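Local coordinates for capsid protein (Turnip yellow mosaic virus, PDB 2FZ2) that self-assembles as 180 copies into the T=3 icosahedral capsid that encloses the single-stranded RNA genome, at residues F65-L71 with L177-L183; A8-T13 with Y111-F116; S73-H79 with I170-T176. All blocks are in the same frame, centred on the assembly; numbering follows the deposited sequence.

From the N terminus, the segment 8-13, in the loop after strand 2-7, comes first and meets 111-116, closing a loop of 97 residues at the start of strand 114-118 (interaction 2). Inside that loop run 65-71 and 73-79, both on strand 66-80, whose partners 177-183 and 170-176 lie on strand 169-182. Interactions 1 and 3 each therefore cross interaction 2, while interaction 3 is nested inside interaction 1. Those two follow one antiparallel ladder and touch where Leu71 CD2 meets Thr176 O at 3.8 Å. Interaction 2 fastens the N-terminal arm to the four-stranded sheet, about 12 Å from interaction 1 between nearest atoms.

Interaction 1: residues F65-L71 with L177-L183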
loop_
_atom_site.group_PDB
_atom_site.type_symbol
_atom_site.label_atom_id
_atom_site.label_comp_id
_atom_site.label_asym_id
_atom_site.label_seq_id
_atom_site.Cartn_x
_atom_site.Cartn_y
_atom_site.Cartn_z
ATOM N N PHE D 65 -56.797 111.416 -5.247
ATOM C CA PHE D 65 -57.287 110.051 -4.951
ATOM C C PHE D 65 -56.282 108.979 -4.543
ATOM O O PHE D 65 -56.686 107.869 -4.207
ATOM C CB PHE D 65 -58.129 109.474 -6.105
ATOM C CG PHE D 65 -59.400 110.239 -6.377
ATOM C CD1 PHE D 65 -59.594 110.888 -7.591
ATOM C CD2 PHE D 65 -60.376 110.368 -5.399
ATOM C CE1 PHE D 65 -60.744 111.663 -7.819
ATOM C CE2 PHE D 65 -61.520 111.140 -5.621
ATOM C CZ PHE D 65 -61.701 111.789 -6.833
ATOM N N TYR D 66 -54.987 109.279 -4.586
ATOM C CA TYR D 66 -53.987 108.307 -4.142
ATOM C C TYR D 66 -53.126 108.959 -3.066
ATOM O O TYR D 66 -52.933 110.176 -3.064
ATOM C CB TYR D 66 -53.124 107.830 -5.308
ATOM C CG TYR D 66 -53.944 107.213 -6.398
ATOM C CD1 TYR D 66 -54.576 108.017 -7.338
ATOM C CD2 TYR D 66 -54.147 105.838 -6.456
ATOM C CE1 TYR D 66 -55.399 107.474 -8.311
ATOM C CE2 TYR D 66 -54.970 105.273 -7.426
ATOM C CZ TYR D 66 -55.599 106.102 -8.350
ATOM O OH TYR D 66 -56.460 105.593 -9.300
ATOM N N ARG D 67 -52.621 108.158 -2.138
ATOM C CA ARG D 67 -51.817 108.710 -1.069
ATOM C C ARG D 67 -50.342 108.792 -1.430
ATOM O O ARG D 67 -49.647 109.696 -0.951
ATOM C CB ARG D 67 -52.016 107.902 0.218
ATOM C CG ARG D 67 -53.473 107.584 0.539
ATOM C CD ARG D 67 -53.800 107.884 1.993
ATOM N NE ARG D 67 -53.701 106.709 2.866
ATOM C CZ ARG D 67 -52.820 106.590 3.858
ATOM N NH1 ARG D 67 -51.967 107.582 4.089
ATOM N NH2 ARG D 67 -52.789 105.493 4.621
ATOM N N HIS D 68 -49.865 107.860 -2.257
ATOM C CA HIS D 68 -48.466 107.876 -2.675
ATOM C C HIS D 68 -48.332 107.752 -4.165
ATOM O O HIS D 68 -49.143 107.088 -4.814
ATOM C CB HIS D 68 -47.664 106.744 -2.054
ATOM C CG HIS D 68 -47.970 106.513 -0.618
ATOM N ND1 HIS D 68 -47.227 107.072 0.397
ATOM C CD2 HIS D 68 -48.946 105.792 -0.022
ATOM C CE1 HIS D 68 -47.733 106.706 1.560
ATOM N NE2 HIS D 68 -48.777 105.928 1.332
ATOM N N ALA D 69 -47.277 108.377 -4.686
ATOM C CA ALA D 69 -46.978 108.375 -6.108
ATOM C C ALA D 69 -45.579 108.914 -6.375
ATOM O O ALA D 69 -45.294 110.077 -6.088
ATOM C CB ALA D 69 -47.984 109.214 -6.840
ATOM N N SER D 70 -44.728 108.049 -6.927
ATOM C CA SER D 70 -43.348 108.366 -7.287
ATOM C C SER D 70 -43.307 108.575 -8.792
ATOM O O SER D 70 -44.274 108.292 -9.478
ATOM C CB SER D 70 -42.424 107.196 -6.937
ATOM O OG SER D 70 -41.780 107.370 -5.682
ATOM N N LEU D 71 -42.175 109.047 -9.303
ATOM C CA LEU D 71 -41.988 109.291 -10.737
ATOM C C LEU D 71 -41.149 108.199 -11.380
ATOM O O LEU D 71 -39.960 108.086 -11.076
ATOM C CB LEU D 71 -41.271 110.607 -10.932
ATOM C CG LEU D 71 -42.233 111.759 -11.087
ATOM C CD1 LEU D 71 -41.504 113.094 -11.084
ATOM C CD2 LEU D 71 -42.963 111.540 -12.381
ATOM N N LEU D 177 -45.786 108.210 -13.915
ATOM C CA LEU D 177 -45.620 107.976 -12.485
ATOM C C LEU D 177 -46.428 106.784 -11.976
ATOM O O LEU D 177 -47.413 106.378 -12.592
ATOM C CB LEU D 177 -45.982 109.250 -11.702
ATOM C CG LEU D 177 -47.042 110.125 -12.355
ATOM C CD1 LEU D 177 -48.312 109.380 -12.236
ATOM C CD2 LEU D 177 -47.178 111.469 -11.707
ATOM N N SER D 178 -45.982 106.209 -10.863
ATOM C CA SER D 178 -46.661 105.073 -10.262
ATOM C C SER D 178 -47.375 105.541 -9.002
ATOM O O SER D 178 -46.907 106.439 -8.308
ATOM C CB SER D 178 -45.653 103.993 -9.885
ATOM O OG SER D 178 -45.343 104.080 -8.501
ATOM N N MET D 179 -48.504 104.932 -8.688
ATOM C CA MET D 179 -49.213 105.336 -7.493
ATOM C C MET D 179 -49.966 104.186 -6.870
ATOM O O MET D 179 -50.238 103.171 -7.526
ATOM C CB MET D 179 -50.183 106.463 -7.816
ATOM C CG MET D 179 -50.840 106.337 -9.168
ATOM S SD MET D 179 -51.150 107.963 -9.854
ATOM C CE MET D 179 -52.813 107.765 -10.509
ATOM N N HIS D 180 -50.288 104.349 -5.591
ATOM C CA HIS D 180 -51.032 103.343 -4.865
ATOM C C HIS D 180 -51.685 103.953 -3.642
ATOM O O HIS D 180 -51.574 105.164 -3.407
ATOM C CB HIS D 180 -50.120 102.172 -4.475
ATOM C CG HIS D 180 -48.983 102.538 -3.567
ATOM N ND1 HIS D 180 -48.938 103.711 -2.847
ATOM C CD2 HIS D 180 -47.864 101.850 -3.232
ATOM C CE1 HIS D 180 -47.842 103.727 -2.106
ATOM N NE2 HIS D 180 -47.173 102.610 -2.321
ATOM N N SER D 181 -52.385 103.111 -2.884
ATOM C CA SER D 181 -53.063 103.541 -1.665
ATOM C C SER D 181 -54.068 104.649 -1.936
ATOM O O SER D 181 -53.708 105.814 -2.077
ATOM C CB SER D 181 -52.042 104.012 -0.629
ATOM O OG SER D 181 -51.013 103.050 -0.440
ATOM N N PRO D 182 -55.351 104.290 -2.010
ATOM C CA PRO D 182 -56.431 105.237 -2.267
ATOM C C PRO D 182 -56.608 106.231 -1.136
ATOM O O PRO D 182 -56.439 105.905 0.036
ATOM C CB PRO D 182 -57.666 104.350 -2.434
ATOM C CG PRO D 182 -57.160 102.973 -2.574
ATOM C CD PRO D 182 -55.864 102.929 -1.843
ATOM N N LEU D 183 -56.952 107.454 -1.494
ATOM C CA LEU D 183 -57.158 108.472 -0.493
ATOM C C LEU D 183 -58.647 108.551 -0.275
ATOM O O LEU D 183 -59.372 109.123 -1.078
ATOM C CB LEU D 183 -56.629 109.812 -0.989
ATOM C CG LEU D 183 -56.464 110.942 0.021
ATOM C CD1 LEU D 183 -57.239 112.147 -0.472
ATOM C CD2 LEU D 183 -56.949 110.502 1.406
#
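The backbone N of Arg67 faces two carbonyls where both strands turn a corner: it bonds to Ser181 O at 2.6 Å and makes a weak bond to His180 O at 3.4 Å. His180 O also receives a weak bond from His68 N. Past the corner, Leu183 N bonds to Phe65 O at 2.8 Å; on the sheet side, antiparallel strands 68-71 and 177-180 pair through His180 N to His68 O and Ser178 N to Ser70 O.

Side chains divide between the two faces. With Ala69 and Leu71, Met179 lies on one; its chain, bent at chi2 and chi3, brings CE over the face of the Tyr66 ring, 3.9 Å from the centroid, with SD also above that face but farther off, a Met-aromatic contact. Met179 CB also meets Ala69 CB at 3.7 Å, and Leu71 CD2 lies 3.8 Å from Leu177 CB. On the face of Ser70 and Ser178, the rings of His68 and His180 form an oblique pair, centroids 4.8 Å apart, though how closely they approach is doubtful. Ser181 OG lies at the His68 ring edge, 3.5 Å from CD2. The CG of Arg67 stands beside its own backbone N (chi1 -46°), which lays the aliphatic part along Ser181 O and Pro182 O.

The polar ends reach past the pair: His68 ND1 bonds to Asp143 of the same chain, while Arg67 forms a salt bridge with Asp149 of a neighbouring subunit, whose Val16 O takes His68 NE2. A buried corner held by backbone bonds thus turns Arg67 and His68 to an intersubunit interface. With a carboxylate at ND1 and a carbonyl at NE2, a doubly protonated, positively charged His68 is plausible.

Interaction 2: residues A8-T13 with Y111-F116; sequences APQDRT and YGGQIF. With nucleotides of chain A.
Tyr111 places its hydroxyl between protein backbone and RNA: OH donates to Arg12 O at 2.9 Å, from above the carbonyl plane, and lies 3.6 Å from the phosphate oxygen OP1 of nucleotide C2 of chain A. With chi1 at -179° the ring swings away from its own backbone N and over to the arm, with Arg12 O at its edge and Asp11 CB 3.7 Å from OH. Gly112, without a side chain, lets Gln10 CG come to 3.5 Å from its CA. Farther along, the extended Gln114 side chain brings NE2 to Pro9 O in a weak hydrogen bond of 3.4 Å, and Ala8 CB rests on Phe116 CE2 at 3.6 Å. The two segments run in opposite directions without forming a ladder.

Nucleotides C1 and C2 of chain A lie against the arm. Arg12 CD is 3.6 Å from base atom O2 of nucleotide C2, and Asp11 CA lies 3.6 Å from O2' of nucleotide C1. The guanidinium turns instead to Glu135, its salt-bridge partner. With one sound hydrogen bond and one weak one, the arm is held mainly by side-chain packing; it approaches sugar and base by van der Waals contact, with Tyr111 OH near a phosphate oxygen but not bonded to it.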
loop_
_atom_site.group_PDB
_atom_site.type_symbol
_atom_site.label_atom_id
_atom_site.label_comp_id
_atom_site.label_asym_id
_atom_site.label_seq_id
_atom_site.Cartn_x
_atom_site.Cartn_y
_atom_site.Cartn_z
ATOM N N ALA D 8 -29.890 115.377 -25.523
ATOM C CA ALA D 8 -28.742 115.885 -24.778
ATOM C C ALA D 8 -28.897 115.636 -23.299
ATOM O O ALA D 8 -29.445 116.463 -22.572
ATOM C CB ALA D 8 -28.590 117.364 -25.014
ATOM N N PRO D 9 -28.369 114.509 -22.826
ATOM C CA PRO D 9 -28.454 114.138 -21.419
ATOM C C PRO D 9 -27.522 115.005 -20.604
ATOM O O PRO D 9 -26.428 115.364 -21.066
ATOM C CB PRO D 9 -28.051 112.677 -21.422
ATOM C CG PRO D 9 -27.087 112.592 -22.557
ATOM C CD PRO D 9 -27.591 113.533 -23.602
ATOM N N GLN D 10 -27.977 115.315 -19.390
ATOM C CA GLN D 10 -27.281 116.179 -18.432
ATOM C C GLN D 10 -26.110 115.538 -17.720
ATOM O O GLN D 10 -26.239 114.404 -17.263
ATOM C CB GLN D 10 -28.283 116.633 -17.382
ATOM C CG GLN D 10 -27.895 117.855 -16.592
ATOM C CD GLN D 10 -29.107 118.510 -15.949
ATOM O OE1 GLN D 10 -29.412 118.275 -14.772
ATOM N NE2 GLN D 10 -29.809 119.338 -16.727
ATOM N N ASP D 11 -24.983 116.258 -17.614
ATOM C CA ASP D 11 -23.804 115.732 -16.906
ATOM C C ASP D 11 -24.360 115.364 -15.526
ATOM O O ASP D 11 -25.277 116.024 -15.033
ATOM C CB ASP D 11 -22.697 116.795 -16.752
ATOM C CG ASP D 11 -22.478 117.630 -18.011
ATOM O OD1 ASP D 11 -22.191 117.036 -19.084
ATOM O OD2 ASP D 11 -22.578 118.885 -17.916
ATOM N N ARG D 12 -23.830 114.324 -14.896
ATOM C CA ARG D 12 -24.368 113.915 -13.605
ATOM C C ARG D 12 -23.327 113.586 -12.558
ATOM O O ARG D 12 -22.127 113.681 -12.800
ATOM C CB ARG D 12 -25.271 112.691 -13.774
ATOM C CG ARG D 12 -25.263 112.063 -15.167
ATOM C CD ARG D 12 -25.219 110.525 -15.143
ATOM N NE ARG D 12 -26.233 109.929 -14.270
ATOM C CZ ARG D 12 -27.511 109.751 -14.600
ATOM N NH1 ARG D 12 -27.955 110.123 -15.799
ATOM N NH2 ARG D 12 -28.347 109.193 -13.726
ATOM N N THR D 13 -23.821 113.216 -11.380
ATOM C CA THR D 13 -22.997 112.804 -10.247
ATOM C C THR D 13 -23.859 112.029 -9.270
ATOM O O THR D 13 -25.082 111.987 -9.395
ATOM C CB THR D 13 -22.362 113.966 -9.490
ATOM O OG1 THR D 13 -21.200 113.486 -8.797
ATOM C CG2 THR D 13 -23.324 114.525 -8.481
ATOM N N TYR D 111 -23.689 123.068 -12.251
ATOM C CA TYR D 111 -23.115 121.862 -12.822
ATOM C C TYR D 111 -23.734 121.217 -14.061
ATOM O O TYR D 111 -23.125 121.228 -15.137
ATOM C CB TYR D 111 -22.983 120.791 -11.766
ATOM C CG TYR D 111 -22.358 119.540 -12.325
ATOM C CD1 TYR D 111 -21.072 119.555 -12.867
ATOM C CD2 TYR D 111 -23.044 118.335 -12.300
ATOM C CE1 TYR D 111 -20.490 118.392 -13.362
ATOM C CE2 TYR D 111 -22.467 117.162 -12.793
ATOM C CZ TYR D 111 -21.199 117.195 -13.314
ATOM O OH TYR D 111 -20.647 116.018 -13.752
ATOM N N GLY D 112 -24.900 120.611 -13.935
ATOM C CA GLY D 112 -25.467 119.991 -15.128
ATOM C C GLY D 112 -25.909 120.918 -16.273
ATOM O O GLY D 112 -26.010 120.496 -17.444
ATOM N N GLY D 113 -26.179 122.176 -15.906
ATOM C CA GLY D 113 -26.639 123.214 -16.820
ATOM C C GLY D 113 -26.269 123.085 -18.277
ATOM O O GLY D 113 -25.106 122.843 -18.602
ATOM N N GLN D 114 -27.255 123.277 -19.153
ATOM C CA GLN D 114 -27.038 123.155 -20.594
ATOM C C GLN D 114 -27.599 124.316 -21.410
ATOM O O GLN D 114 -28.538 124.984 -20.976
ATOM C CB GLN D 114 -27.652 121.846 -21.087
ATOM C CG GLN D 114 -26.673 120.885 -21.746
ATOM C CD GLN D 114 -27.117 119.450 -21.570
ATOM O OE1 GLN D 114 -27.993 119.165 -20.741
ATOM N NE2 GLN D 114 -26.523 118.535 -22.346
ATOM N N ILE D 115 -27.035 124.532 -22.604
ATOM C CA ILE D 115 -27.465 125.628 -23.480
ATOM C C ILE D 115 -27.499 125.256 -24.956
ATOM O O ILE D 115 -26.476 124.827 -25.524
ATOM C CB ILE D 115 -26.526 126.844 -23.335
ATOM C CG1 ILE D 115 -26.920 127.654 -22.126
ATOM C CG2 ILE D 115 -26.638 127.762 -24.530
ATOM C CD1 ILE D 115 -28.335 128.104 -22.202
ATOM N N PHE D 116 -28.651 125.461 -25.593
ATOM C CA PHE D 116 -28.758 125.122 -27.001
ATOM C C PHE D 116 -29.251 126.196 -27.918
ATOM O O PHE D 116 -30.065 127.038 -27.542
ATOM C CB PHE D 116 -29.685 123.936 -27.219
ATOM C CG PHE D 116 -29.687 122.962 -26.109
ATOM C CD1 PHE D 116 -30.498 123.154 -25.011
ATOM C CD2 PHE D 116 -28.866 121.843 -26.154
ATOM C CE1 PHE D 116 -30.492 122.241 -23.965
ATOM C CE2 PHE D 116 -28.850 120.921 -25.109
ATOM C CZ PHE D 116 -29.661 121.119 -24.017
ATOM P P C A 2 -17.884 112.957 -15.459
ATOM O OP1 C A 2 -17.739 114.056 -14.468
ATOM O OP2 C A 2 -16.739 112.038 -15.702
ATOM O "O5'" C A 2 -19.110 112.061 -14.978
ATOM C "C5'" C A 2 -18.919 111.090 -13.951
ATOM C "C4'" C A 2 -20.249 110.616 -13.429
ATOM O "O4'" C A 2 -21.060 110.214 -14.569
ATOM C "C3'" C A 2 -20.195 109.394 -12.513
ATOM O "O3'" C A 2 -19.944 109.758 -11.128
ATOM C "C2'" C A 2 -21.586 108.804 -12.742
ATOM O "O2'" C A 2 -22.570 109.546 -12.044
ATOM C "C1'" C A 2 -21.779 109.037 -14.252
ATOM N N1 C A 2 -21.350 107.946 -15.179
ATOM C C2 C A 2 -22.343 107.145 -15.792
ATOM O O2 C A 2 -23.547 107.384 -15.560
ATOM N N3 C A 2 -21.965 106.138 -16.622
ATOM C C4 C A 2 -20.671 105.914 -16.860
ATOM N N4 C A 2 -20.358 104.906 -17.677
ATOM C C5 C A 2 -19.643 106.713 -16.268
ATOM C C6 C A 2 -20.022 107.706 -15.443
ATOM O "O5'" C A 1 -16.655 112.681 -20.532
ATOM C "C5'" C A 1 -17.545 113.723 -20.109
ATOM C "C4'" C A 1 -18.830 113.427 -19.319
ATOM O "O4'" C A 1 -19.658 112.437 -19.997
ATOM C "C3'" C A 1 -18.794 112.792 -17.922
ATOM O "O3'" C A 1 -18.371 113.625 -16.856
ATOM C "C2'" C A 1 -20.261 112.403 -17.684
ATOM O "O2'" C A 1 -21.143 113.391 -17.159
ATOM C "C1'" C A 1 -20.701 112.031 -19.092
ATOM N N1 C A 1 -21.086 110.596 -19.225
ATOM C C2 C A 1 -22.440 110.295 -19.017
ATOM O O2 C A 1 -23.205 111.217 -18.680
ATOM N N3 C A 1 -22.878 109.021 -19.172
ATOM C C4 C A 1 -22.018 108.050 -19.494
ATOM N N4 C A 1 -22.509 106.812 -19.663
ATOM C C5 C A 1 -20.618 108.310 -19.665
ATOM C C6 C A 1 -20.198 109.591 -19.531
#

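Interaction 3: residues S73-H79 with I170-T176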
loop_
_atom_site.group_PDB
_atom_site.type_symbol
_atom_site.label_atom_id
_atom_site.label_comp_id
_atom_site.label_asym_id
_atom_site.label_seq_id
_atom_site.Cartn_x
_atom_site.Cartn_y
_atom_site.Cartn_z
ATOM N N SER D 73 -40.348 107.841 -14.709
ATOM C CA SER D 73 -39.471 108.410 -15.721
ATOM C C SER D 73 -39.918 109.835 -16.006
ATOM O O SER D 73 -41.108 110.151 -15.956
ATOM C CB SER D 73 -39.503 107.568 -17.002
ATOM O OG SER D 73 -40.831 107.298 -17.438
ATOM N N LEU D 74 -38.967 110.704 -16.310
ATOM C CA LEU D 74 -39.316 112.089 -16.559
ATOM C C LEU D 74 -38.287 112.783 -17.424
ATOM O O LEU D 74 -37.088 112.607 -17.228
ATOM C CB LEU D 74 -39.425 112.825 -15.227
ATOM C CG LEU D 74 -39.348 114.341 -15.315
ATOM C CD1 LEU D 74 -40.629 114.821 -15.958
ATOM C CD2 LEU D 74 -39.163 114.971 -13.943
ATOM N N TRP D 75 -38.757 113.576 -18.376
ATOM C CA TRP D 75 -37.855 114.311 -19.235
ATOM C C TRP D 75 -38.576 115.517 -19.771
ATOM O O TRP D 75 -39.776 115.667 -19.590
ATOM C CB TRP D 75 -37.388 113.456 -20.406
ATOM C CG TRP D 75 -38.478 113.164 -21.381
ATOM C CD1 TRP D 75 -38.860 113.928 -22.447
ATOM C CD2 TRP D 75 -39.358 112.041 -21.359
ATOM N NE1 TRP D 75 -39.930 113.348 -23.093
ATOM C CE2 TRP D 75 -40.254 112.189 -22.440
ATOM C CE3 TRP D 75 -39.480 110.922 -20.526
ATOM C CZ2 TRP D 75 -41.251 111.261 -22.708
ATOM C CZ3 TRP D 75 -40.474 109.999 -20.793
ATOM C CH2 TRP D 75 -41.346 110.175 -21.872
ATOM N N VAL D 76 -37.829 116.371 -20.449
ATOM C CA VAL D 76 -38.391 117.569 -21.027
ATOM C C VAL D 76 -38.026 117.576 -22.497
ATOM O O VAL D 76 -36.922 117.183 -22.885
ATOM C CB VAL D 76 -37.805 118.810 -20.375
ATOM C CG1 VAL D 76 -36.297 118.661 -20.290
ATOM C CG2 VAL D 76 -38.188 120.052 -21.163
ATOM N N THR D 77 -38.959 118.030 -23.317
ATOM C CA THR D 77 -38.733 118.083 -24.741
ATOM C C THR D 77 -38.825 119.491 -25.290
ATOM O O THR D 77 -39.687 120.281 -24.895
ATOM C CB THR D 77 -39.774 117.280 -25.506
ATOM O OG1 THR D 77 -40.126 116.081 -24.794
ATOM C CG2 THR D 77 -39.244 116.977 -26.874
ATOM N N ILE D 78 -37.928 119.813 -26.207
ATOM C CA ILE D 78 -37.978 121.112 -26.842
ATOM C C ILE D 78 -38.477 120.806 -28.231
ATOM O O ILE D 78 -37.847 120.042 -28.963
ATOM C CB ILE D 78 -36.613 121.741 -26.980
ATOM C CG1 ILE D 78 -35.912 121.737 -25.632
ATOM C CG2 ILE D 78 -36.758 123.136 -27.555
ATOM C CD1 ILE D 78 -34.910 122.848 -25.452
ATOM N N HIS D 79 -39.615 121.377 -28.595
ATOM C CA HIS D 79 -40.165 121.117 -29.908
ATOM C C HIS D 79 -39.996 122.346 -30.734
ATOM O O HIS D 79 -40.639 123.363 -30.490
ATOM C CB HIS D 79 -41.631 120.762 -29.805
ATOM C CG HIS D 79 -41.899 119.605 -28.903
ATOM N ND1 HIS D 79 -41.991 119.739 -27.533
ATOM C CD2 HIS D 79 -42.104 118.294 -29.171
ATOM C CE1 HIS D 79 -42.244 118.559 -26.997
ATOM N NE2 HIS D 79 -42.316 117.665 -27.968
ATOM N N ILE D 170 -41.762 124.944 -28.586
ATOM C CA ILE D 170 -42.586 124.527 -27.478
ATOM C C ILE D 170 -41.843 123.625 -26.546
ATOM O O ILE D 170 -41.134 122.708 -26.972
ATOM C CB ILE D 170 -43.759 123.741 -27.947
ATOM C CG1 ILE D 170 -44.185 124.253 -29.320
ATOM C CG2 ILE D 170 -44.830 123.775 -26.889
ATOM C CD1 ILE D 170 -45.479 124.982 -29.317
ATOM N N ILE D 171 -42.026 123.869 -25.262
ATOM C CA ILE D 171 -41.362 123.042 -24.310
ATOM C C ILE D 171 -42.371 122.347 -23.466
ATOM O O ILE D 171 -43.182 122.975 -22.802
ATOM C CB ILE D 171 -40.457 123.841 -23.438
ATOM C CG1 ILE D 171 -39.198 124.183 -24.225
ATOM C CG2 ILE D 171 -40.091 123.023 -22.214
ATOM C CD1 ILE D 171 -38.898 125.636 -24.275
ATOM N N THR D 172 -42.326 121.031 -23.530
ATOM C CA THR D 172 -43.223 120.217 -22.762
ATOM C C THR D 172 -42.358 119.298 -21.968
ATOM O O THR D 172 -41.227 118.978 -22.337
ATOM C CB THR D 172 -44.127 119.339 -23.636
ATOM O OG1 THR D 172 -43.479 118.083 -23.901
ATOM C CG2 THR D 172 -44.416 120.030 -24.927
ATOM N N VAL D 173 -42.908 118.873 -20.859
ATOM C CA VAL D 173 -42.213 117.959 -20.032
ATOM C C VAL D 173 -43.163 116.780 -20.007
ATOM O O VAL D 173 -44.378 116.953 -20.022
ATOM C CB VAL D 173 -42.021 118.559 -18.669
ATOM C CG1 VAL D 173 -43.182 118.218 -17.791
ATOM C CG2 VAL D 173 -40.719 118.069 -18.089
ATOM N N SER D 174 -42.618 115.580 -20.004
ATOM C CA SER D 174 -43.457 114.407 -19.991
ATOM C C SER D 174 -42.767 113.333 -19.181
ATOM O O SER D 174 -41.577 113.428 -18.862
ATOM C CB SER D 174 -43.696 113.930 -21.421
ATOM O OG SER D 174 -43.158 114.876 -22.335
ATOM N N GLY D 175 -43.533 112.313 -18.842
ATOM C CA GLY D 175 -43.011 111.215 -18.060
ATOM C C GLY D 175 -44.177 110.360 -17.612
ATOM O O GLY D 175 -45.303 110.502 -18.101
ATOM N N THR D 176 -43.921 109.465 -16.674
ATOM C CA THR D 176 -44.971 108.598 -16.179
ATOM C C THR D 176 -44.719 108.341 -14.695
ATOM O O THR D 176 -43.566 108.289 -14.251
ATOM C CB THR D 176 -45.011 107.266 -16.997
ATOM O OG1 THR D 176 -44.920 106.145 -16.112
ATOM C CG2 THR D 176 -43.860 107.210 -18.009
#
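Ile170 O is gripped twice by His79: the backbone N binds it at 2.6 Å, and ND1 at 3.1 Å, in the imidazole plane but above the plane of the carbonyl. CG beside the backbone N (chi1 -56°) brings ND1 across to the partner strand for this second bond. Ile170 N in turn bonds to His79 O. Ile171 lies on the other face, where its side chain and that of Val76 lie side by side, CG2 to CG2 3.7 Å. Thr172 O takes Thr77 N at 2.6 Å in a nearly straight bond, while its CG2 meets the His79 ring obliquely. Val173 sends CG2 to Val76 CB at 3.8 Å, and Leu74 CD1 also touches that methyl. At Ser174 the backbone pairs with Trp75 in both directions; Ser174 O, accepting from Trp75 N, also lies under one face of the indole, near its rim. The indole bends over Ser174 because CG sits between N and the carbonyl carbon (chi1 69°), and NE1 makes a weak bond to Thr77 OG1. Gly175 CA, bearing no side chain, meets Ser73 O at 3.0 Å in a CA-H...O contact, and Thr176 closes the ladder by exchanging backbone bonds with Ser73.

Strand 128-131 borders 73-79 and strand 30-42 borders 170-176, so the pair lies inside one sheet of the viral jelly roll. Leu74, Val76 and Val173 pack on Trp95 of strand 89-97 in the facing sheet, and on the other side Trp75, His79 and Thr176 meet Asp11, Ile115 and Tyr111 of a neighbouring subunit.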